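Local coordinates for protein gamma-glutamyl-gamma-aminobutyraldehyde dehydrogenase (Burkholderia cenocepacia, PDB 4LIH) that probably oxidises aldehydes, among them gamma-glutamyl-gamma-aminobutyraldehyde, to carboxylic acids with NAD(P)+ as the electron acceptor, as other aldehyde dehydrogenases do, at residues A[30-35]-A[68-73]; A[81-86]-A[218-223]; A[96-101]-A[223-228]; A[186-191]-A[491-496]. All blocks are in the same frame, centred on the assembly; numbering follows the deposited sequence.

Contact 1. Residues A[30-35]-A[68-73]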
loop_
_atom_site.group_PDB
_atom_site.type_symbol
_atom_site.label_atom_id
_atom_site.label_comp_id
_atom_site.label_asym_id
_atom_site.label_seq_id
_atom_site.Cartn_x
_atom_site.Cartn_y
_atom_site.Cartn_z
ATOM N N ALA A 30 32.666 -24.465 11.026
ATOM C CA ALA A 30 31.587 -23.556 11.384
ATOM C C ALA A 30 32.056 -22.136 11.236
ATOM O O ALA A 30 33.264 -21.850 11.348
ATOM C CB ALA A 30 31.170 -23.773 12.825
ATOM N N PHE A 31 31.115 -21.229 11.005
ATOM C CA PHE A 31 31.415 -19.831 11.012
ATOM C C PHE A 31 30.579 -19.144 12.075
ATOM O O PHE A 31 29.355 -18.964 11.910
ATOM C CB PHE A 31 31.145 -19.145 9.673
ATOM C CG PHE A 31 31.843 -17.806 9.545
ATOM C CD1 PHE A 31 31.234 -16.618 9.979
ATOM C CD2 PHE A 31 33.094 -17.731 8.987
ATOM C CE1 PHE A 31 31.874 -15.409 9.853
ATOM C CE2 PHE A 31 33.772 -16.524 8.891
ATOM C CZ PHE A 31 33.141 -15.359 9.307
ATOM N N ILE A 32 31.251 -18.732 13.154
ATOM C CA ILE A 32 30.557 -18.273 14.328
ATOM C C ILE A 32 31.251 -17.022 14.807
ATOM O O ILE A 32 32.462 -17.060 15.063
ATOM C CB ILE A 32 30.508 -19.371 15.438
ATOM C CG1 ILE A 32 29.700 -20.590 15.001
ATOM C CG2 ILE A 32 29.869 -18.834 16.694
ATOM C CD1 ILE A 32 29.789 -21.807 15.906
ATOM N N ASP A 33 30.476 -15.944 14.953
ATOM C CA ASP A 33 30.952 -14.683 15.537
ATOM C C ASP A 33 32.202 -14.158 14.839
ATOM O O ASP A 33 33.212 -13.847 15.491
ATOM C CB ASP A 33 31.193 -14.853 17.055
ATOM C CG ASP A 33 31.266 -13.539 17.805
ATOM O OD1 ASP A 33 31.016 -12.493 17.230
ATOM O OD2 ASP A 33 31.558 -13.559 19.013
ATOM N N GLY A 34 32.128 -14.065 13.509
ATOM C CA GLY A 34 33.185 -13.482 12.662
ATOM C C GLY A 34 34.409 -14.317 12.338
ATOM O O GLY A 34 35.393 -13.786 11.795
ATOM N N ALA A 35 34.362 -15.617 12.614
ATOM C CA ALA A 35 35.511 -16.488 12.402
ATOM C C ALA A 35 35.157 -17.937 12.204
ATOM O O ALA A 35 34.186 -18.453 12.786
ATOM C CB ALA A 35 36.452 -16.357 13.596
ATOM N N ASN A 68 25.046 -22.780 21.209
ATOM C CA ASN A 68 24.962 -21.739 22.224
ATOM C C ASN A 68 25.905 -20.569 21.951
ATOM O O ASN A 68 25.511 -19.425 22.143
ATOM C CB ASN A 68 25.213 -22.275 23.628
ATOM C CG ASN A 68 24.018 -22.982 24.217
ATOM O OD1 ASN A 68 22.867 -22.901 23.740
ATOM N ND2 ASN A 68 24.296 -23.701 25.293
ATOM N N ALA A 69 27.135 -20.848 21.483
ATOM C CA ALA A 69 28.054 -19.777 21.118
ATOM C C ALA A 69 27.494 -18.882 19.978
ATOM O O ALA A 69 27.593 -17.631 20.049
ATOM C CB ALA A 69 29.404 -20.346 20.726
ATOM N N ALA A 70 26.886 -19.530 18.965
ATOM C CA ALA A 70 26.310 -18.845 17.800
ATOM C C ALA A 70 25.139 -17.976 18.227
ATOM O O ALA A 70 25.076 -16.821 17.883
ATOM C CB ALA A 70 25.863 -19.852 16.757
ATOM N N VAL A 71 24.234 -18.533 19.034
ATOM C CA VAL A 71 23.087 -17.808 19.523
ATOM C C VAL A 71 23.453 -16.620 20.419
ATOM O O VAL A 71 22.847 -15.553 20.311
ATOM C CB VAL A 71 22.080 -18.755 20.231
ATOM C CG1 VAL A 71 21.034 -17.952 20.980
ATOM C CG2 VAL A 71 21.427 -19.698 19.224
ATOM N N ALA A 72 24.454 -16.804 21.269
ATOM C CA ALA A 72 24.950 -15.748 22.155
ATOM C C ALA A 72 25.542 -14.582 21.372
ATOM O O ALA A 72 25.261 -13.408 21.689
ATOM C CB ALA A 72 25.980 -16.304 23.138
ATOM N N ALA A 73 26.316 -14.909 20.340
ATOM C CA ALA A 73 26.938 -13.889 19.483
ATOM C C ALA A 73 25.874 -13.099 18.697
ATOM O O ALA A 73 25.976 -11.897 18.493
ATOM C CB ALA A 73 27.939 -14.533 18.518
#
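Ile32 and Asp33 approach the face of helix 64-80 that is lined by Ala69, Ala70 and Ala73, whose methyl side chains keep it low. The CG2 methyl of Ile32 comes closest to the helix backbone, 3.7 Å from Ala70 CA, and also touches the CB methyls of Ala69 and Ala70. CG1 of Ile32 stands beside the backbone N (chi1 -64°), which puts CG2 anti to that N and carries it to the helix. One turn on, the Ala73 CB methyl sits against the carboxylate of Asp33, 3.5 Å from CG and at similar distances from both oxygens, a contact without a hydrogen bond.

Outside this shell, Arg76 of the same helix forms a salt bridge with Asp33 OD1, and the Asp33 backbone N is bonded to Asn226 OD1. Asp33 has positive phi (54°) in the tight connection between strands 30-32 and 35-37, whose hairpin is closed by Ile32 N to Ala35 O at 3.0 Å. The chemistry is therefore mixed: methyl groups fill the interface by dispersion, while the Asp33 charge is probably balanced by Arg76, a salt bridge that also links the turn to the helix on which it packs.

Contact 2. Residues A[81-86]-A[218-223]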
loop_
_atom_site.group_PDB
_atom_site.type_symbol
_atom_site.label_atom_id
_atom_site.label_comp_id
_atom_site.label_asym_id
_atom_site.label_seq_id
_atom_site.Cartn_x
_atom_site.Cartn_y
_atom_site.Cartn_z
ATOM N N GLY A 81 23.068 -3.477 18.402
ATOM C CA GLY A 81 22.670 -2.640 17.274
ATOM C C GLY A 81 23.731 -2.424 16.213
ATOM O O GLY A 81 23.630 -1.493 15.428
ATOM N N VAL A 82 24.724 -3.324 16.149
ATOM C CA VAL A 82 25.816 -3.203 15.170
ATOM C C VAL A 82 25.293 -3.293 13.731
ATOM O O VAL A 82 25.914 -2.801 12.786
ATOM C CB VAL A 82 26.941 -4.240 15.415
ATOM C CG1 VAL A 82 27.390 -4.162 16.864
ATOM C CG2 VAL A 82 26.520 -5.666 15.099
ATOM N N TRP A 83 24.132 -3.931 13.566
ATOM C CA TRP A 83 23.521 -4.138 12.256
ATOM C C TRP A 83 22.090 -3.555 12.186
ATOM O O TRP A 83 21.773 -2.793 11.271
ATOM C CB TRP A 83 23.539 -5.640 11.987
ATOM C CG TRP A 83 22.942 -6.063 10.719
ATOM C CD1 TRP A 83 21.824 -6.829 10.545
ATOM C CD2 TRP A 83 23.449 -5.789 9.422
ATOM N NE1 TRP A 83 21.608 -7.040 9.201
ATOM C CE2 TRP A 83 22.605 -6.413 8.501
ATOM C CE3 TRP A 83 24.550 -5.081 8.954
ATOM C CZ2 TRP A 83 22.808 -6.330 7.127
ATOM C CZ3 TRP A 83 24.746 -4.997 7.581
ATOM C CH2 TRP A 83 23.873 -5.617 6.689
ATOM N N ALA A 84 21.247 -3.855 13.174
ATOM C CA ALA A 84 19.916 -3.249 13.259
ATOM C C ALA A 84 19.943 -1.732 13.345
ATOM O O ALA A 84 19.019 -1.099 12.892
ATOM C CB ALA A 84 19.190 -3.749 14.476
ATOM N N GLY A 85 20.989 -1.184 13.953
ATOM C CA GLY A 85 21.144 0.256 14.175
ATOM C C GLY A 85 21.729 1.014 12.995
ATOM O O GLY A 85 21.838 2.249 13.028
ATOM N N LEU A 86 22.101 0.298 11.930
ATOM C CA LEU A 86 22.543 0.948 10.737
ATOM C C LEU A 86 21.336 1.527 9.998
ATOM O O LEU A 86 20.240 0.948 9.990
ATOM C CB LEU A 86 23.298 -0.005 9.820
ATOM C CG LEU A 86 24.624 -0.570 10.343
ATOM C CD1 LEU A 86 25.086 -1.615 9.353
ATOM C CD2 LEU A 86 25.685 0.519 10.557
ATOM N N ALA A 218 32.279 -8.866 3.325
ATOM C CA ALA A 218 31.478 -7.759 2.794
ATOM C C ALA A 218 31.138 -6.704 3.825
ATOM O O ALA A 218 30.614 -5.638 3.453
ATOM C CB ALA A 218 30.186 -8.306 2.200
ATOM N N GLY A 219 31.333 -7.023 5.116
ATOM C CA GLY A 219 30.997 -6.104 6.195
ATOM C C GLY A 219 29.820 -6.482 7.093
ATOM O O GLY A 219 29.371 -5.682 7.897
ATOM N N ILE A 220 29.325 -7.702 7.004
ATOM C CA ILE A 220 28.265 -8.115 7.936
ATOM C C ILE A 220 28.956 -8.327 9.278
ATOM O O ILE A 220 29.909 -9.121 9.363
ATOM C CB ILE A 220 27.540 -9.384 7.455
ATOM C CG1 ILE A 220 26.861 -9.149 6.106
ATOM C CG2 ILE A 220 26.541 -9.854 8.512
ATOM C CD1 ILE A 220 25.529 -8.443 6.253
ATOM N N PRO A 221 28.517 -7.604 10.323
ATOM C CA PRO A 221 29.322 -7.661 11.564
ATOM C C PRO A 221 29.392 -9.055 12.222
ATOM O O PRO A 221 28.523 -9.931 11.992
ATOM C CB PRO A 221 28.648 -6.624 12.476
ATOM C CG PRO A 221 27.883 -5.728 11.568
ATOM C CD PRO A 221 27.462 -6.559 10.379
ATOM N N ALA A 222 30.430 -9.249 13.023
ATOM C CA ALA A 222 30.610 -10.486 13.759
ATOM C C ALA A 222 29.337 -10.791 14.525
ATOM O O ALA A 222 28.753 -9.916 15.215
ATOM C CB ALA A 222 31.764 -10.377 14.725
ATOM N N GLY A 223 28.885 -12.023 14.372
ATOM C CA GLY A 223 27.720 -12.487 15.086
ATOM C C GLY A 223 26.379 -12.303 14.400
ATOM O O GLY A 223 25.396 -12.915 14.809
#
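Trp83 and Val82 meet Pro221 and Ile220 through apolar contacts, and no hydrogen bond runs between the two loops. Aliphatic-to-aromatic contact comes first: the CD1 methyl at the end of Ile220 reaches over one face of the Trp83 indole at its outer rim, with a close approach of 3.3 Å to CH2 and with CZ2 next nearest. The Pro221 ring meets the same indole nearer its base, CD lying 3.6 Å from Trp83 CE3, with the two side chains crossing at about a right angle. The indole is directed there by a chi1 of 179°, which sets CG opposite the backbone N.

Aliphatic pairing follows. Val82 CG2 is 3.5 Å from Pro221 CB, the two side chains sliding past each other in opposite directions, and Pro221 CG also lies near the Val82 carbonyl oxygen. Hydrogen bonds shape each loop from within or pin it from outside: Leu86 N to Trp83 O (3.2 Å) closes a type I beta turn, and Trp83 NE1 donates to Leu190 O, which satisfies the indole N-H and anchors that end of the ring system.

Gly81 and Gly219 each end a helix in a Schellman motif. The contact thus joins the exits of helices 64-80 and 206-218, with Val94 of helix 88-104 touching both Trp83 and Ile220, and the second loop leading directly into strand 225-227.

Contact 3. Residues A[96-101]-A[223-228]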
loop_
_atom_site.group_PDB
_atom_site.type_symbol
_atom_site.label_atom_id
_atom_site.label_comp_id
_atom_site.label_asym_id
_atom_site.label_seq_id
_atom_site.Cartn_x
_atom_site.Cartn_y
_atom_site.Cartn_z
ATOM N N LEU A 96 24.268 -5.560 -0.756
ATOM C CA LEU A 96 24.706 -5.505 -2.148
ATOM C C LEU A 96 26.158 -5.982 -2.344
ATOM O O LEU A 96 26.450 -6.731 -3.302
ATOM C CB LEU A 96 24.493 -4.090 -2.756
ATOM C CG LEU A 96 23.033 -3.674 -2.957
ATOM C CD1 LEU A 96 22.939 -2.290 -3.658
ATOM C CD2 LEU A 96 22.375 -4.706 -3.776
ATOM N N ARG A 97 27.073 -5.565 -1.467
ATOM C CA ARG A 97 28.442 -6.003 -1.595
ATOM C C ARG A 97 28.580 -7.528 -1.423
ATOM O O ARG A 97 29.387 -8.161 -2.065
ATOM C CB ARG A 97 29.337 -5.271 -0.594
ATOM C CG ARG A 97 30.783 -5.712 -0.592
ATOM C CD ARG A 97 31.428 -5.406 -1.920
ATOM N NE ARG A 97 32.807 -5.876 -2.006
ATOM C CZ ARG A 97 33.381 -6.309 -3.118
ATOM N NH1 ARG A 97 32.703 -6.368 -4.245
ATOM N NH2 ARG A 97 34.637 -6.730 -3.086
ATOM N N TRP A 98 27.778 -8.112 -0.548
ATOM C CA TRP A 98 27.854 -9.554 -0.293
ATOM C C TRP A 98 27.389 -10.321 -1.521
ATOM O O TRP A 98 28.062 -11.251 -1.989
ATOM C CB TRP A 98 26.999 -9.886 0.922
ATOM C CG TRP A 98 26.992 -11.292 1.370
ATOM C CD1 TRP A 98 27.953 -12.235 1.203
ATOM C CD2 TRP A 98 25.980 -11.878 2.176
ATOM N NE1 TRP A 98 27.591 -13.395 1.860
ATOM C CE2 TRP A 98 26.351 -13.208 2.419
ATOM C CE3 TRP A 98 24.759 -11.411 2.667
ATOM C CZ2 TRP A 98 25.582 -14.062 3.195
ATOM C CZ3 TRP A 98 23.982 -12.279 3.414
ATOM C CH2 TRP A 98 24.410 -13.574 3.685
ATOM N N ALA A 99 26.278 -9.870 -2.088
ATOM C CA ALA A 99 25.765 -10.436 -3.300
ATOM C C ALA A 99 26.741 -10.302 -4.457
ATOM O O ALA A 99 26.932 -11.269 -5.206
ATOM C CB ALA A 99 24.454 -9.772 -3.677
ATOM N N ALA A 100 27.331 -9.129 -4.609
ATOM C CA ALA A 100 28.422 -8.932 -5.606
ATOM C C ALA A 100 29.542 -9.960 -5.421
ATOM O O ALA A 100 30.055 -10.526 -6.396
ATOM C CB ALA A 100 28.983 -7.529 -5.530
ATOM N N LEU A 101 29.935 -10.181 -4.167
ATOM C CA LEU A 101 30.927 -11.203 -3.870
ATOM C C LEU A 101 30.451 -12.589 -4.271
ATOM O O LEU A 101 31.212 -13.356 -4.882
ATOM C CB LEU A 101 31.355 -11.180 -2.408
ATOM C CG LEU A 101 32.282 -10.020 -2.013
ATOM C CD1 LEU A 101 32.329 -9.902 -0.509
ATOM C CD2 LEU A 101 33.689 -10.193 -2.545
ATOM N N GLY A 223 28.885 -12.023 14.372
ATOM C CA GLY A 223 27.720 -12.487 15.086
ATOM C C GLY A 223 26.379 -12.303 14.400
ATOM O O GLY A 223 25.396 -12.915 14.809
ATOM N N VAL A 224 26.334 -11.488 13.355
ATOM C CA VAL A 224 25.074 -11.167 12.665
ATOM C C VAL A 224 24.653 -12.285 11.690
ATOM O O VAL A 224 23.425 -12.516 11.460
ATOM C CB VAL A 224 25.200 -9.793 12.007
ATOM C CG1 VAL A 224 24.030 -9.552 11.038
ATOM C CG2 VAL A 224 25.285 -8.703 13.077
ATOM N N PHE A 225 25.669 -12.999 11.166
ATOM C CA PHE A 225 25.446 -14.151 10.299
ATOM C C PHE A 225 26.421 -15.270 10.670
ATOM O O PHE A 225 27.620 -15.110 10.528
ATOM C CB PHE A 225 25.498 -13.792 8.809
ATOM C CG PHE A 225 25.093 -14.940 7.886
ATOM C CD1 PHE A 225 23.831 -15.533 7.947
ATOM C CD2 PHE A 225 26.002 -15.436 6.970
ATOM C CE1 PHE A 225 23.504 -16.577 7.080
ATOM C CE2 PHE A 225 25.706 -16.485 6.148
ATOM C CZ PHE A 225 24.439 -17.064 6.190
ATOM N N ASN A 226 25.871 -16.335 11.250
ATOM C CA ASN A 226 26.608 -17.511 11.733
ATOM C C ASN A 226 26.065 -18.762 11.041
ATOM O O ASN A 226 24.851 -18.879 10.801
ATOM C CB ASN A 226 26.383 -17.704 13.221
ATOM C CG ASN A 226 26.516 -16.421 14.014
ATOM O OD1 ASN A 226 27.621 -16.001 14.361
ATOM N ND2 ASN A 226 25.387 -15.741 14.229
ATOM N N VAL A 227 26.962 -19.714 10.754
ATOM C CA VAL A 227 26.597 -20.980 10.127
ATOM C C VAL A 227 27.127 -22.114 11.025
ATOM O O VAL A 227 28.330 -22.130 11.410
ATOM C CB VAL A 227 27.139 -21.081 8.669
ATOM C CG1 VAL A 227 26.938 -22.480 8.078
ATOM C CG2 VAL A 227 26.474 -20.019 7.778
ATOM N N VAL A 228 26.211 -22.991 11.425
ATOM C CA VAL A 228 26.456 -24.089 12.351
ATOM C C VAL A 228 26.135 -25.417 11.663
ATOM O O VAL A 228 25.000 -25.904 11.729
ATOM C CB VAL A 228 25.597 -23.927 13.626
ATOM C CG1 VAL A 228 25.770 -25.077 14.598
ATOM C CG2 VAL A 228 25.941 -22.622 14.286
#
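Trp98 and Phe225 meet through their rings alone, although their CA atoms, the nearest pair across the segments, are 11.8 Å apart. The far rim of the indole comes over one face of the phenyl ring, off its centre and toward the CD2-CE2 side. Trp98 CZ2 is 3.8 Å from Phe225 CE2, and CH2 follows at 4.0 Å from the same carbon. The planes are inclined at 59° and the centroids of the two six-membered rings stand 5.3 Å apart, an oblique pairing intermediate between the named stacking geometries. Both side chains are extended: CG lies opposite the backbone N in Trp98 (chi1 -178°) and likewise in Phe225, so each ring projects far from its own backbone.

The pair connects helix 88-104 to strand 225-227, which runs parallel to strand 195-199 in the mixed sheet of what is, in this family, the Rossmann-type cofactor-binding domain. Phe186 of helix 178-191 completes an aromatic cluster, stacking on Trp98 and meeting Phe225 edge-to-face, while Trp98 NE1 is bonded to Val211 O of helix 206-218.

Beside Phe225, the Asn226 amide folds back on the turn that enters the strand. Its ND2 donates to Gly223 O at 2.9 Å, the donor standing above the carbonyl plane, and ND2 also bonds to Val196 O.

Contact 4. Residues A[186-191]-A[491-496]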
loop_
_atom_site.group_PDB
_atom_site.type_symbol
_atom_site.label_atom_id
_atom_site.label_comp_id
_atom_site.label_asym_id
_atom_site.label_seq_id
_atom_site.Cartn_x
_atom_site.Cartn_y
_atom_site.Cartn_z
ATOM N N PHE A 186 17.883 -16.001 4.767
ATOM C CA PHE A 186 18.767 -14.960 5.314
ATOM C C PHE A 186 18.693 -13.606 4.586
ATOM O O PHE A 186 19.060 -12.582 5.154
ATOM C CB PHE A 186 20.222 -15.460 5.477
ATOM C CG PHE A 186 20.956 -15.787 4.196
ATOM C CD1 PHE A 186 21.241 -14.810 3.243
ATOM C CD2 PHE A 186 21.489 -17.057 3.997
ATOM C CE1 PHE A 186 21.953 -15.130 2.109
ATOM C CE2 PHE A 186 22.208 -17.372 2.864
ATOM C CZ PHE A 186 22.459 -16.409 1.921
ATOM N N GLY A 187 18.327 -13.627 3.325
ATOM C CA GLY A 187 18.113 -12.386 2.540
ATOM C C GLY A 187 17.127 -11.456 3.205
ATOM O O GLY A 187 17.484 -10.357 3.652
ATOM N N PRO A 188 15.887 -11.917 3.372
ATOM C CA PRO A 188 14.961 -11.017 4.101
ATOM C C PRO A 188 15.269 -10.835 5.601
ATOM O O PRO A 188 15.090 -9.740 6.150
ATOM C CB PRO A 188 13.619 -11.712 3.930
ATOM C CG PRO A 188 13.919 -13.136 3.557
ATOM C CD PRO A 188 15.192 -13.062 2.747
ATOM N N ALA A 189 15.663 -11.911 6.295
ATOM C CA ALA A 189 15.896 -11.762 7.743
ATOM C C ALA A 189 16.968 -10.690 8.009
ATOM O O ALA A 189 16.806 -9.893 8.920
ATOM C CB ALA A 189 16.279 -13.088 8.405
ATOM N N LEU A 190 18.056 -10.700 7.236
ATOM C CA LEU A 190 19.181 -9.782 7.488
ATOM C C LEU A 190 18.819 -8.386 7.041
ATOM O O LEU A 190 19.222 -7.428 7.641
ATOM C CB LEU A 190 20.450 -10.225 6.769
ATOM C CG LEU A 190 21.113 -11.438 7.403
ATOM C CD1 LEU A 190 22.124 -12.006 6.437
ATOM C CD2 LEU A 190 21.737 -11.107 8.777
ATOM N N ALA A 191 18.036 -8.282 5.975
ATOM C CA ALA A 191 17.694 -6.957 5.468
ATOM C C ALA A 191 16.926 -6.215 6.543
ATOM O O ALA A 191 17.099 -5.009 6.719
ATOM C CB ALA A 191 16.889 -7.110 4.203
ATOM N N GLU A 491 7.523 -10.215 7.000
ATOM C CA GLU A 491 6.592 -10.326 8.126
ATOM C C GLU A 491 7.039 -11.437 9.077
ATOM O O GLU A 491 6.797 -11.375 10.291
ATOM C CB GLU A 491 5.152 -10.561 7.632
ATOM C CG GLU A 491 4.723 -9.713 6.410
ATOM C CD GLU A 491 3.335 -10.080 5.831
ATOM O OE1 GLU A 491 2.690 -11.008 6.338
ATOM O OE2 GLU A 491 2.863 -9.454 4.847
ATOM N N LYS A 492 7.728 -12.437 8.543
ATOM C CA LYS A 492 8.189 -13.559 9.361
ATOM C C LYS A 492 9.302 -13.177 10.322
ATOM O O LYS A 492 9.554 -13.905 11.276
ATOM C CB LYS A 492 8.664 -14.703 8.463
ATOM C CG LYS A 492 7.639 -15.133 7.440
ATOM C CD LYS A 492 7.995 -16.448 6.804
ATOM C CE LYS A 492 9.421 -16.465 6.253
ATOM N NZ LYS A 492 9.665 -15.329 5.346
ATOM N N TYR A 493 9.939 -12.025 10.080
ATOM C CA TYR A 493 11.207 -11.637 10.735
ATOM C C TYR A 493 11.101 -10.270 11.416
ATOM O O TYR A 493 12.152 -9.700 11.851
ATOM C CB TYR A 493 12.301 -11.590 9.664
ATOM C CG TYR A 493 12.486 -12.898 8.916
ATOM C CD1 TYR A 493 12.754 -14.086 9.602
ATOM C CD2 TYR A 493 12.374 -12.954 7.540
ATOM C CE1 TYR A 493 12.917 -15.284 8.927
ATOM C CE2 TYR A 493 12.480 -14.152 6.868
ATOM C CZ TYR A 493 12.776 -15.311 7.555
ATOM O OH TYR A 493 12.913 -16.496 6.899
ATOM N N THR A 494 9.868 -9.716 11.439
ATOM C CA THR A 494 9.559 -8.437 12.068
ATOM C C THR A 494 8.328 -8.564 12.963
ATOM O O THR A 494 7.537 -9.494 12.809
ATOM C CB THR A 494 9.287 -7.309 11.026
ATOM O OG1 THR A 494 8.206 -7.684 10.184
ATOM C CG2 THR A 494 10.475 -7.098 10.138
ATOM N N GLU A 495 8.176 -7.604 13.876
ATOM C CA GLU A 495 6.956 -7.376 14.618
ATOM C C GLU A 495 6.376 -6.022 14.250
ATOM O O GLU A 495 7.105 -5.065 13.980
ATOM C CB GLU A 495 7.209 -7.373 16.110
ATOM C CG GLU A 495 7.872 -8.634 16.621
ATOM C CD GLU A 495 6.894 -9.775 16.813
ATOM O OE1 GLU A 495 7.389 -10.868 17.198
ATOM O OE2 GLU A 495 5.640 -9.605 16.622
ATOM N N LEU A 496 5.054 -5.965 14.282
ATOM C CA LEU A 496 4.331 -4.714 14.246
ATOM C C LEU A 496 4.266 -4.075 15.603
ATOM O O LEU A 496 4.091 -4.736 16.657
ATOM C CB LEU A 496 2.876 -4.913 13.739
ATOM C CG LEU A 496 2.764 -5.337 12.255
ATOM C CD1 LEU A 496 1.479 -6.118 11.972
ATOM C CD2 LEU A 496 2.769 -4.121 11.370
#
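Ala189, near the end of helix 178-191, faces Tyr493, close to strand 494-502, and their CA atoms are 5.6 Å apart. The helix is kinked at Pro188, whose N lacks the usual bond to the preceding turn; Leu190 N is bonded to Phe186 O at 3.0 Å, so the helix continues past the kink. On the other segment, the backbone is extended from Thr494 to Leu496.

In the fold, this joins a helix that follows strand 157-172 to a late strand antiparallel to that same strand, within what is probably the Rossmann-type cofactor-binding domain, as in other members of the family. Tyr493 also touches Val169 of strand 157-172 and Cys246 and Ala248 of strand 246-250. Its side chain is about 8 Å from that of Glu274, the predicted active-site residue.

The tyrosine ring lies flat against the helix. Ala189 CB stands 3.8 Å from the ring centroid and only 10° off its normal, a CH-pi contact over the centre of the face, and the backbone N of Ala189 is 3.7 Å from CD2. Pro188 comes obliquely, its CG 3.8 Å from Tyr493 CE2. With CG anti to the carbonyl carbon (chi1 -58°), the ring is turned so that it has Ala189 on one face and, on the other, CB of the neighbouring Lys492, 4.0 Å above the ring plane. Asn194 ND2 is bonded to both Ala189 O and Tyr493 O, a polar tie beside the aromatic one. Beyond the ring, Glu495 OE2 forms a salt bridge with Arg483 of the third subunit.

In the fold
Contacts 1, 2 and 3 form a continuous group: their centres are 10 to 14 Å apart, contacts 2 and 3 share Gly223, and residues 30-35 touch both 218-223 and 223-228. Contact 4 has its centre 15 Å from those of contacts 2 and 3 and touches both, but its nearest atoms are about 11 Å from contact 1. Along the chain contact 1 closes first, whereas the other three interleave. Contact 1 packs hairpin 30-37 on helix 64-80, and Phe31 bonds the hairpin to Val227; contacts 3 and 4 bring helices 88-104 and 178-191 to the same sheet. The cluster thus knits early and late chain onto the probable cofactor-binding domain, contact 4 lying close to the predicted active-site Glu274.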